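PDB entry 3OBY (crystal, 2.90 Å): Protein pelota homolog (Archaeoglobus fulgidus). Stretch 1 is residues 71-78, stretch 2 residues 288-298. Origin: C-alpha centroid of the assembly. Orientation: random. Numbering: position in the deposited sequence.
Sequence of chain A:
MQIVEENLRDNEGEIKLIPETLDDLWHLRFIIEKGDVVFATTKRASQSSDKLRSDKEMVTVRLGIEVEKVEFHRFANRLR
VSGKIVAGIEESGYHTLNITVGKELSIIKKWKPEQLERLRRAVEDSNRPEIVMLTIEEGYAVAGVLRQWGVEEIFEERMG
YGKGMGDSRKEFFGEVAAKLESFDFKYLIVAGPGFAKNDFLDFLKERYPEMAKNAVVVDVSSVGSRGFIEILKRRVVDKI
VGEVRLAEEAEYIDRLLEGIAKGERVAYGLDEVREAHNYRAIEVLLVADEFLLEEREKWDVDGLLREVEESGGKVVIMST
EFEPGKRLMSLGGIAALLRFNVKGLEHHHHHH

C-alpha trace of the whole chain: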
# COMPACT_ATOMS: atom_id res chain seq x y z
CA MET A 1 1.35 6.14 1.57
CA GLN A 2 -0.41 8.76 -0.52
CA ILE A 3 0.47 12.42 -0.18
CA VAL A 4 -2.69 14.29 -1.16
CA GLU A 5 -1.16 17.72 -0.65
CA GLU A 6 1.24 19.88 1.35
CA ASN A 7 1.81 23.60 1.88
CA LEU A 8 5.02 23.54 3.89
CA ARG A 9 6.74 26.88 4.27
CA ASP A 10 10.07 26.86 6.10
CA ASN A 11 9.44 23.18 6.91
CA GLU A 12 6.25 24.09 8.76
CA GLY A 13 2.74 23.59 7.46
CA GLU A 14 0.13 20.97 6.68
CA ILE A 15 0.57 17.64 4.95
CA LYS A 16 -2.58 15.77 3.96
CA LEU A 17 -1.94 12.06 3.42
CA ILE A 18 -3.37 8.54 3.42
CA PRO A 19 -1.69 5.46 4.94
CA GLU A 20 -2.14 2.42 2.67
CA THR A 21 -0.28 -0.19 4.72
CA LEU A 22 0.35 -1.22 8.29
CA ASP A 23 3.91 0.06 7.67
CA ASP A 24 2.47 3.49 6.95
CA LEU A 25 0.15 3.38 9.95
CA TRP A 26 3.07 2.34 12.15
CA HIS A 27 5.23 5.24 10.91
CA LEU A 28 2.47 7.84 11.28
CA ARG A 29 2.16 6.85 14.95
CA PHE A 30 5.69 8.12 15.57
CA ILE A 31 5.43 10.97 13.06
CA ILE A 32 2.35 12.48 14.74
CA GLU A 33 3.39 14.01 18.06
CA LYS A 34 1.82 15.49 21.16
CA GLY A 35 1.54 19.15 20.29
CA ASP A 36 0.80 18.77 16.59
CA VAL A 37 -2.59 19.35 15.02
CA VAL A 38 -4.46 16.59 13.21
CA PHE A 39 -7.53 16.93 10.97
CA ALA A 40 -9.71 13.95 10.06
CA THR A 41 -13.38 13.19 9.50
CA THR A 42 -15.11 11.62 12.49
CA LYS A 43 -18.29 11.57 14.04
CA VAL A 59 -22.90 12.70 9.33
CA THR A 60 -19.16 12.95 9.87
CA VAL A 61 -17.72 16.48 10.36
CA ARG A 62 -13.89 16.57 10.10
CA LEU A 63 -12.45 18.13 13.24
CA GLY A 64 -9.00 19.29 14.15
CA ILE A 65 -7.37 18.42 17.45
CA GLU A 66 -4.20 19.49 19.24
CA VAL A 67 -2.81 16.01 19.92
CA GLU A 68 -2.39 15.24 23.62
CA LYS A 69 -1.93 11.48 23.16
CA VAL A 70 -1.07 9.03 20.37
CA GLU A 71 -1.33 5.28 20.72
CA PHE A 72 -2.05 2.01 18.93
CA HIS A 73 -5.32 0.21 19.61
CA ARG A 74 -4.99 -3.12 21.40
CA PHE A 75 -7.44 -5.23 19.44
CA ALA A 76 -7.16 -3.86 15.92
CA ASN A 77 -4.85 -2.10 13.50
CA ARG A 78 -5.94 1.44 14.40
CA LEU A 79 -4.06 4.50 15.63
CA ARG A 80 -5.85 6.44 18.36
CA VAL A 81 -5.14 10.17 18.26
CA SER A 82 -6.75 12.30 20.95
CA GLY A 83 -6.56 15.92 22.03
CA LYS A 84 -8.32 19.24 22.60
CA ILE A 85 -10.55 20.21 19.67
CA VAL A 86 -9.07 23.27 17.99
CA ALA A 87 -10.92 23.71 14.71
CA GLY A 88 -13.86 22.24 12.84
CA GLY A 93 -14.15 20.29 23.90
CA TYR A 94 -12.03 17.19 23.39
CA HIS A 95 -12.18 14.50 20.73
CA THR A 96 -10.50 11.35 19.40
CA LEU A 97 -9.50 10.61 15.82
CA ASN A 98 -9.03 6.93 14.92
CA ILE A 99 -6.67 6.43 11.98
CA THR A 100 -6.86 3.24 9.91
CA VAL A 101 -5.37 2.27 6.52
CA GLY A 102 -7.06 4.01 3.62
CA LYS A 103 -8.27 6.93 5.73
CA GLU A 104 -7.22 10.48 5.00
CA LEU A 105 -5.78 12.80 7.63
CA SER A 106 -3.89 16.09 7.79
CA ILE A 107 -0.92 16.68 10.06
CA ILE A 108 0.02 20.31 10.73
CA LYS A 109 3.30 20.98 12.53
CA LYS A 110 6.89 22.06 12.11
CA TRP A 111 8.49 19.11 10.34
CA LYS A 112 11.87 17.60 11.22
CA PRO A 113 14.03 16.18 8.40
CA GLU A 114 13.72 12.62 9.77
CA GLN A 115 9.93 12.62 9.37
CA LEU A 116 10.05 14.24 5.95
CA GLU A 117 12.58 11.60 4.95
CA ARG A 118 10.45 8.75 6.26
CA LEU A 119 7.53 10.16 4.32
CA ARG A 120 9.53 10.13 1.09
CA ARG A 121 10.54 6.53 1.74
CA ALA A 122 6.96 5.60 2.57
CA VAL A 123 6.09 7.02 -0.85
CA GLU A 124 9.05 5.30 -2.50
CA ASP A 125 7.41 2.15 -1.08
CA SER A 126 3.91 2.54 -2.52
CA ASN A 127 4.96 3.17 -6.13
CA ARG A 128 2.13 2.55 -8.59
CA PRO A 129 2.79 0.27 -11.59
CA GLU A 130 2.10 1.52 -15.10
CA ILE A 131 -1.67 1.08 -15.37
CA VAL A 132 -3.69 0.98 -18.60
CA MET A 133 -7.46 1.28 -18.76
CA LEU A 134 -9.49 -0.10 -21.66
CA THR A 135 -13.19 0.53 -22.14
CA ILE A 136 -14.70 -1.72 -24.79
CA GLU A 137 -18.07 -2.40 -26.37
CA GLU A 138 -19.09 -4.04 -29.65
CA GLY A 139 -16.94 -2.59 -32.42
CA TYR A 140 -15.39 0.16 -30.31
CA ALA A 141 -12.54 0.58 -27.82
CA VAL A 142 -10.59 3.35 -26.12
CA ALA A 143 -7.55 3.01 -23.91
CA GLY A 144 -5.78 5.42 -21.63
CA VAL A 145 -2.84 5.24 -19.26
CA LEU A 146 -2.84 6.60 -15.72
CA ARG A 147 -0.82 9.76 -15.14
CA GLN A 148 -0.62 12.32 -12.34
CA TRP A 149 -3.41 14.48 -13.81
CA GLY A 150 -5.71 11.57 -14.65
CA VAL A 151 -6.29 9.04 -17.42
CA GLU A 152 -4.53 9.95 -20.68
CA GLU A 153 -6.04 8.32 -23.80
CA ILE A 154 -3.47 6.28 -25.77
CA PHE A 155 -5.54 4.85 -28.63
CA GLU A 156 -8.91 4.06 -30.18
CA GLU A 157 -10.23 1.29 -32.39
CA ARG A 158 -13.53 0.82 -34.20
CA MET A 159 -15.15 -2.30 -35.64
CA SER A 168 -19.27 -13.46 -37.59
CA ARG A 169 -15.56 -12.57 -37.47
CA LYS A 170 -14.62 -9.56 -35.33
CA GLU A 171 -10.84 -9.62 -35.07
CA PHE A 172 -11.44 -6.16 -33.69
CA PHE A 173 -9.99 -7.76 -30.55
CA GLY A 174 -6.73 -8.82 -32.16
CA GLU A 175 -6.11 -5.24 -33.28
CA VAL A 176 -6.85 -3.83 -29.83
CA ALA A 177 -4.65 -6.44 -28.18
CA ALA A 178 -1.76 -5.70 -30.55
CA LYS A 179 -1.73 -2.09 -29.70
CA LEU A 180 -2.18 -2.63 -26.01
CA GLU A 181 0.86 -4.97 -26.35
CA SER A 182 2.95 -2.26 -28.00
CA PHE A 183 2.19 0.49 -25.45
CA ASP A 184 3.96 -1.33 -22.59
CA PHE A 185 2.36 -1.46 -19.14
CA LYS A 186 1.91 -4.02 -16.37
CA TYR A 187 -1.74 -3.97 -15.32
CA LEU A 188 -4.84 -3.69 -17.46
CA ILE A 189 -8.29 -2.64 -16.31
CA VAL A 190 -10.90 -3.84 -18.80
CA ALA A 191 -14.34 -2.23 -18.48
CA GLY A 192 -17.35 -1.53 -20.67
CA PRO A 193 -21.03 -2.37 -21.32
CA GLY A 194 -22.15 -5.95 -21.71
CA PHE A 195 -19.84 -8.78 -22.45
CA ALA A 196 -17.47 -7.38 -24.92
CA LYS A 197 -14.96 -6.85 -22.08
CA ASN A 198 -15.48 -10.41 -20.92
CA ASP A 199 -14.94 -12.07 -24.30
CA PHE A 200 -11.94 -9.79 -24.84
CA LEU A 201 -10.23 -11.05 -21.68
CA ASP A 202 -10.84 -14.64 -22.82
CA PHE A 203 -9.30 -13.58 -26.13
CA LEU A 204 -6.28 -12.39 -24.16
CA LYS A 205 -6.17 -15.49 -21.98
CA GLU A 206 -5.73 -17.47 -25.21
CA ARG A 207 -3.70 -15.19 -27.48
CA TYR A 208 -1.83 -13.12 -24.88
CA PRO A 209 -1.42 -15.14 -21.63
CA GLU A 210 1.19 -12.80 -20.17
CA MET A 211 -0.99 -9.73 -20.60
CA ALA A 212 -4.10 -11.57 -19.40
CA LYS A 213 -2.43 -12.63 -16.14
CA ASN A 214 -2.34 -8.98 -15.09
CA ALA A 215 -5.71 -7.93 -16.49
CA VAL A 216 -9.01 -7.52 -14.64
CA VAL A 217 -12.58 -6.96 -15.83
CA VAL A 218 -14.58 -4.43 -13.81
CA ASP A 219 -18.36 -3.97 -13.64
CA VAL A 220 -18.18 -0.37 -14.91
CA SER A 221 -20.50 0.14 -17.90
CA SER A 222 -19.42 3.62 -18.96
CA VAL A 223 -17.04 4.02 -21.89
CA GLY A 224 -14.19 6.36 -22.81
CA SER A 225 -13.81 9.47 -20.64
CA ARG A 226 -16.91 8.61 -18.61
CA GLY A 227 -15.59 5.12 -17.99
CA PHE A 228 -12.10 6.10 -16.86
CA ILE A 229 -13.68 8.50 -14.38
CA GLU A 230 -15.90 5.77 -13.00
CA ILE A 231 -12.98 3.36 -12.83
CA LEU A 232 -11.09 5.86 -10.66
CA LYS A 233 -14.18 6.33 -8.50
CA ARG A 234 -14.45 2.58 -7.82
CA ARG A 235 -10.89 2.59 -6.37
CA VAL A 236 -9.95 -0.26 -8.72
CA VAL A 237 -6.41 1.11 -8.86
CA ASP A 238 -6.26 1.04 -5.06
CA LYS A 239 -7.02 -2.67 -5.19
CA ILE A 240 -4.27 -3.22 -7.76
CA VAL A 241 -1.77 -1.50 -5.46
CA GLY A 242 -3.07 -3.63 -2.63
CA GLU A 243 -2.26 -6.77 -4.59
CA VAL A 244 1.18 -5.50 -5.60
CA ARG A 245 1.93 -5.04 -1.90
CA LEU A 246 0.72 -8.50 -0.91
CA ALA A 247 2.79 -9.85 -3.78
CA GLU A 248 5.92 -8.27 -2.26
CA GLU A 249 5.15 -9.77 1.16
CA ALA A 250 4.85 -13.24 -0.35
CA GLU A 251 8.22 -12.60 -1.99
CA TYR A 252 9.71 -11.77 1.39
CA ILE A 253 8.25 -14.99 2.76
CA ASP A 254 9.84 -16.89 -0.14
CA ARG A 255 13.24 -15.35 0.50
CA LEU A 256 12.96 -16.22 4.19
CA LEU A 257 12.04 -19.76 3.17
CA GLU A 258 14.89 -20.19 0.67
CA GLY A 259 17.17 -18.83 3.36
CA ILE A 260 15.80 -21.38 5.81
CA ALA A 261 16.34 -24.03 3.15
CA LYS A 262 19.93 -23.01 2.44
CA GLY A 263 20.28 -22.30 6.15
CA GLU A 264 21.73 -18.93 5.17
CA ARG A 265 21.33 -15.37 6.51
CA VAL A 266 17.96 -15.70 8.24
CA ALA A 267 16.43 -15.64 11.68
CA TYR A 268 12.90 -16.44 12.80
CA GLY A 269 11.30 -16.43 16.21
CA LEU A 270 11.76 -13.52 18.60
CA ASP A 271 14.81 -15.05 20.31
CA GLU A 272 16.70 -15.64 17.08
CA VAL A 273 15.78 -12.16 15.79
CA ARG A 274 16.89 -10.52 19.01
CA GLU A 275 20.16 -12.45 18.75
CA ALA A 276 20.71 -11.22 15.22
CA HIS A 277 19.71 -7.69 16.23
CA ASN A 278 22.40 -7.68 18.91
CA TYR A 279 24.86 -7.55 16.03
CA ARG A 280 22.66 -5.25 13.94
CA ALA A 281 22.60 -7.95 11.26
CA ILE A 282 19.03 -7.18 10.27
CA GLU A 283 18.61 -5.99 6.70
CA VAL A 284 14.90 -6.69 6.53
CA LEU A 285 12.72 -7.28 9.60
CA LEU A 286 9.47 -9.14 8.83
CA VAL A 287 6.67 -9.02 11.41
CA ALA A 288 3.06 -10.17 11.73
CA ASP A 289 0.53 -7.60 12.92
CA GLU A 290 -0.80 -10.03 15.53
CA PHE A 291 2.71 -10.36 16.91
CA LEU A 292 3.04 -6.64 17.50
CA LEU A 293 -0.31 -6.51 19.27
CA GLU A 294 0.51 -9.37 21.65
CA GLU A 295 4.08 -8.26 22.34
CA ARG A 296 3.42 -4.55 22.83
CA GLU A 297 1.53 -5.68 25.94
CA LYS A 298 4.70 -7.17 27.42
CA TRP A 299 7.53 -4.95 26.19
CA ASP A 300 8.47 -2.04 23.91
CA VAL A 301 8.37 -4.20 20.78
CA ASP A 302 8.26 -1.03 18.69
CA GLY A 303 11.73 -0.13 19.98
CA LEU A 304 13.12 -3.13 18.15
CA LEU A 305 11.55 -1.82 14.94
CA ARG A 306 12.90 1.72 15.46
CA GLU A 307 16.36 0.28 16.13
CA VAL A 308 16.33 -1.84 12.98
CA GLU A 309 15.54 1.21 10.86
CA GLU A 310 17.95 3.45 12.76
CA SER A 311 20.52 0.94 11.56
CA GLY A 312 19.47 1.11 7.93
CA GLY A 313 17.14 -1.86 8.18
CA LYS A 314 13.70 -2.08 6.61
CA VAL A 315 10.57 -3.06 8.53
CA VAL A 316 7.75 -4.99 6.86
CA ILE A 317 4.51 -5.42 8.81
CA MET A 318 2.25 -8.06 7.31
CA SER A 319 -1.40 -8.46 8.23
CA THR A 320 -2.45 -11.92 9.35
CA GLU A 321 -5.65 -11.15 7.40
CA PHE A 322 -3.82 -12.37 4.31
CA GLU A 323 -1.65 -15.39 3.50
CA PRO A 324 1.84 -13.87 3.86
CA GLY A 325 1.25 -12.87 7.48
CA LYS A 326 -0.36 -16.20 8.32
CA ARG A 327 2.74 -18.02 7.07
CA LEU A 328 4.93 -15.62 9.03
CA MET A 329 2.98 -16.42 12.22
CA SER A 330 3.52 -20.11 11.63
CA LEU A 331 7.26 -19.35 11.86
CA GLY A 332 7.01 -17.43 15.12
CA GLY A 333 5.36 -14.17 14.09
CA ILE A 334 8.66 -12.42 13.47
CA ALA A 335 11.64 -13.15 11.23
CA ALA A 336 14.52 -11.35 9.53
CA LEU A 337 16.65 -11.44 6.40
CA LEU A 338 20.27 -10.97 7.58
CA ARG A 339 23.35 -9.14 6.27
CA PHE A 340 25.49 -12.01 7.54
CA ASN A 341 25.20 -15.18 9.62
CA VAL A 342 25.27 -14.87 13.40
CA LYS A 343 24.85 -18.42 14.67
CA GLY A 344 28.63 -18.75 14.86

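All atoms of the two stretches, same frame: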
# COMPACT_ATOMS: atom_id res chain seq x y z
N GLU A 71 -1.56 6.65 20.33
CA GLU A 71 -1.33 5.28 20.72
C GLU A 71 -2.04 4.28 19.83
O GLU A 71 -3.08 4.60 19.26
CB GLU A 71 -1.79 5.09 22.17
CG GLU A 71 -3.31 5.11 22.32
CD GLU A 71 -3.75 5.42 23.74
OE1 GLU A 71 -3.06 4.98 24.69
OE2 GLU A 71 -4.80 6.08 23.90
N PHE A 72 -1.48 3.08 19.73
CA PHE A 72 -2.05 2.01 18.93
C PHE A 72 -3.20 1.39 19.71
O PHE A 72 -3.17 1.34 20.93
CB PHE A 72 -1.04 0.90 18.67
CG PHE A 72 0.10 1.30 17.79
CD1 PHE A 72 -0.09 1.54 16.44
CD2 PHE A 72 1.39 1.39 18.32
CE1 PHE A 72 0.98 1.87 15.62
CE2 PHE A 72 2.47 1.72 17.51
CZ PHE A 72 2.26 1.96 16.15
N HIS A 73 -4.20 0.90 18.99
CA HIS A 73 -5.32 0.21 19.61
C HIS A 73 -4.77 -1.13 20.05
O HIS A 73 -3.69 -1.54 19.60
CB HIS A 73 -6.45 0.00 18.61
CG HIS A 73 -7.45 1.12 18.59
ND1 HIS A 73 -7.08 2.45 18.54
CD2 HIS A 73 -8.81 1.11 18.61
CE1 HIS A 73 -8.16 3.21 18.53
NE2 HIS A 73 -9.22 2.42 18.58
N ARG A 74 -5.48 -1.83 20.93
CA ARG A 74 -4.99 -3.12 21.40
C ARG A 74 -5.59 -4.31 20.67
O ARG A 74 -4.98 -5.38 20.61
CB ARG A 74 -5.27 -3.29 22.89
CG ARG A 74 -4.28 -2.58 23.78
CD ARG A 74 -4.21 -3.30 25.12
NE ARG A 74 -5.37 -3.07 25.97
CZ ARG A 74 -5.85 -3.94 26.84
NH1 ARG A 74 -5.26 -5.12 26.99
NH2 ARG A 74 -6.90 -3.63 27.59
N PHE A 75 -6.77 -4.13 20.10
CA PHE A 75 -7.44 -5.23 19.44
C PHE A 75 -7.79 -4.98 17.98
O PHE A 75 -8.78 -5.50 17.47
CB PHE A 75 -8.68 -5.58 20.26
CG PHE A 75 -8.39 -5.78 21.72
CD1 PHE A 75 -7.71 -6.91 22.15
CD2 PHE A 75 -8.69 -4.79 22.65
CE1 PHE A 75 -7.34 -7.06 23.48
CE2 PHE A 75 -8.33 -4.93 23.99
CZ PHE A 75 -7.64 -6.06 24.40
N ALA A 76 -6.96 -4.18 17.32
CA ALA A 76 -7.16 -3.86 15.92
C ALA A 76 -6.05 -2.96 15.42
O ALA A 76 -5.37 -2.30 16.20
CB ALA A 76 -8.49 -3.17 15.72
N ASN A 77 -5.87 -2.93 14.11
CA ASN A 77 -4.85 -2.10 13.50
C ASN A 77 -5.42 -0.70 13.32
O ASN A 77 -5.88 -0.33 12.24
CB ASN A 77 -4.44 -2.71 12.16
CG ASN A 77 -3.69 -4.02 12.32
OD1 ASN A 77 -3.92 -4.98 11.59
ND2 ASN A 77 -2.76 -4.05 13.28
N ARG A 78 -5.41 0.08 14.40
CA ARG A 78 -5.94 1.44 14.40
C ARG A 78 -5.10 2.32 15.31
O ARG A 78 -4.71 1.92 16.41
CB ARG A 78 -7.39 1.48 14.89
CG ARG A 78 -8.33 0.49 14.23
CD ARG A 78 -9.74 0.61 14.80
NE ARG A 78 -10.40 1.82 14.32
CZ ARG A 78 -11.28 2.52 15.02
NH1 ARG A 78 -11.60 2.15 16.26
NH2 ARG A 78 -11.84 3.59 14.49
N ALA A 288 4.50 -10.00 11.88
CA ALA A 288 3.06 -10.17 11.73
C ALA A 288 2.33 -9.20 12.65
O ALA A 288 2.72 -9.01 13.81
CB ALA A 288 2.65 -11.60 12.06
N ASP A 289 1.28 -8.58 12.13
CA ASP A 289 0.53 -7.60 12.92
C ASP A 289 0.08 -8.16 14.26
O ASP A 289 0.17 -7.47 15.28
CB ASP A 289 -0.66 -7.06 12.11
CG ASP A 289 -1.67 -8.13 11.75
OD1 ASP A 289 -1.31 -9.32 11.71
OD2 ASP A 289 -2.84 -7.76 11.49
N GLU A 290 -0.36 -9.42 14.28
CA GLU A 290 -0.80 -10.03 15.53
C GLU A 290 0.34 -10.05 16.54
O GLU A 290 0.13 -9.86 17.74
CB GLU A 290 -1.27 -11.46 15.31
CG GLU A 290 -2.70 -11.61 14.84
CD GLU A 290 -3.09 -13.07 14.68
OE1 GLU A 290 -2.72 -13.88 15.56
OE2 GLU A 290 -3.78 -13.40 13.68
N PHE A 291 1.54 -10.30 16.05
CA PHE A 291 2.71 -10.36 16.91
C PHE A 291 2.91 -9.04 17.63
O PHE A 291 3.12 -9.01 18.84
CB PHE A 291 3.96 -10.69 16.10
CG PHE A 291 5.20 -10.85 16.93
CD1 PHE A 291 5.46 -12.04 17.59
CD2 PHE A 291 6.14 -9.81 17.03
CE1 PHE A 291 6.62 -12.20 18.33
CE2 PHE A 291 7.31 -9.97 17.76
CZ PHE A 291 7.55 -11.17 18.42
N LEU A 292 2.85 -7.95 16.88
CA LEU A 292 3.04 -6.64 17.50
C LEU A 292 2.02 -6.41 18.61
O LEU A 292 2.37 -5.99 19.71
CB LEU A 292 2.94 -5.53 16.46
CG LEU A 292 4.09 -5.45 15.46
CD1 LEU A 292 3.81 -4.35 14.46
CD2 LEU A 292 5.40 -5.20 16.19
N LEU A 293 0.76 -6.69 18.31
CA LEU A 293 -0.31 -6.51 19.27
C LEU A 293 -0.10 -7.27 20.57
O LEU A 293 -0.27 -6.72 21.66
CB LEU A 293 -1.64 -6.92 18.64
CG LEU A 293 -2.13 -6.01 17.52
CD1 LEU A 293 -3.49 -6.46 17.06
CD2 LEU A 293 -2.17 -4.56 18.02
N GLU A 294 0.28 -8.54 20.47
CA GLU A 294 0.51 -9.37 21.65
C GLU A 294 1.75 -8.93 22.43
O GLU A 294 1.73 -8.85 23.65
CB GLU A 294 0.66 -10.83 21.24
CG GLU A 294 -0.53 -11.42 20.49
CD GLU A 294 -1.64 -11.86 21.42
OE1 GLU A 294 -2.71 -12.27 20.92
OE2 GLU A 294 -1.44 -11.81 22.66
N GLU A 295 2.83 -8.64 21.71
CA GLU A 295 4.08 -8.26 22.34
C GLU A 295 4.11 -6.88 22.98
O GLU A 295 4.74 -6.69 24.03
CB GLU A 295 5.22 -8.37 21.32
CG GLU A 295 5.52 -9.79 20.87
CD GLU A 295 5.79 -10.73 22.04
OE1 GLU A 295 6.71 -10.44 22.84
OE2 GLU A 295 5.07 -11.74 22.15
N ARG A 296 3.44 -5.92 22.34
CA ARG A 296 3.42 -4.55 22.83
C ARG A 296 2.86 -4.52 24.25
O ARG A 296 3.11 -3.59 25.02
CB ARG A 296 2.59 -3.67 21.88
CG ARG A 296 2.81 -2.16 22.05
CD ARG A 296 2.06 -1.33 20.99
NE ARG A 296 2.65 -1.44 19.66
CZ ARG A 296 2.08 -2.03 18.62
NH1 ARG A 296 2.70 -2.08 17.46
NH2 ARG A 296 0.87 -2.56 18.75
N GLU A 297 2.11 -5.55 24.61
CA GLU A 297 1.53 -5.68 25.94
C GLU A 297 2.58 -6.05 26.98
O GLU A 297 2.42 -5.76 28.16
CB GLU A 297 0.45 -6.77 25.94
CG GLU A 297 -0.80 -6.41 25.19
CD GLU A 297 -1.60 -5.34 25.89
OE1 GLU A 297 -2.18 -5.64 26.95
OE2 GLU A 297 -1.63 -4.20 25.39
N LYS A 298 3.65 -6.71 26.53
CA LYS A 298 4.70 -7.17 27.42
C LYS A 298 5.97 -6.34 27.42
O LYS A 298 6.62 -6.21 28.45
CB LYS A 298 5.02 -8.63 27.09
CG LYS A 298 3.78 -9.52 27.13
CD LYS A 298 4.04 -10.96 26.72
CE LYS A 298 4.34 -11.09 25.23
NZ LYS A 298 4.49 -12.52 24.82
O HOH W 1 -1.18 -2.07 20.54

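Residues 71-78 end a strand and turn back through a loop, and one flank of the helix that begins at Asp-289 lies against that turn. The contact is small, burying 414 Å² over both sides, and its contacting residues on this side are Asp-289 and Leu-293 of the helix, followed by Arg-296 and Glu-297. That spacing of four, then three or four, keeps their CA-to-CB bonds directed toward the loop.

The apolar part centres on Leu-293, which has the largest covered area of any residue here. Its partner is mostly backbone rather than another greasy side chain: Leu-293 CD2 lies 3.7 Å from His-73 O and 3.9 Å from Arg-74 O, while Leu-293 CD1 is 4.2 Å from Ala-76 N. The two methyls thus settle into the bend of the loop, whose shape is held in part by the hydrogen bond from His-73 N to Arg-78 O (2.8 Å). His-73, Phe-75 and Ala-76 point their CA-to-CB bonds away, leaving main chain to meet the leucine.

A cation-pi arrangement comes next. The guanidinium of Arg-296 lies over one face of the Phe-72 ring, with Arg-296 NE 3.4 Å from Phe-72 CD2. This leaves the arginine's in-plane N-H groups free for polar partners: NE and NH1 are hydrogen-bonded elsewhere in the structure, and Arg-296 NH2 gives a hydrogen bond to the oxygen of water 1 (2.8 Å). The same water oxygen donates to His-73 O (2.7 Å), bridging the Arg-296 side chain and loop backbone.

Charge pairing marks the exposed edge. The CA-to-CB bond of Arg-74 points sideways, but the end of its side chain comes nearer the other stretch, and Arg-74 NH1 forms a salt bridge with Glu-297 OE1 at 3.1 Å. The hydrogen bond within it is weak, at 133°, and the approach is oblique to the guanidinium.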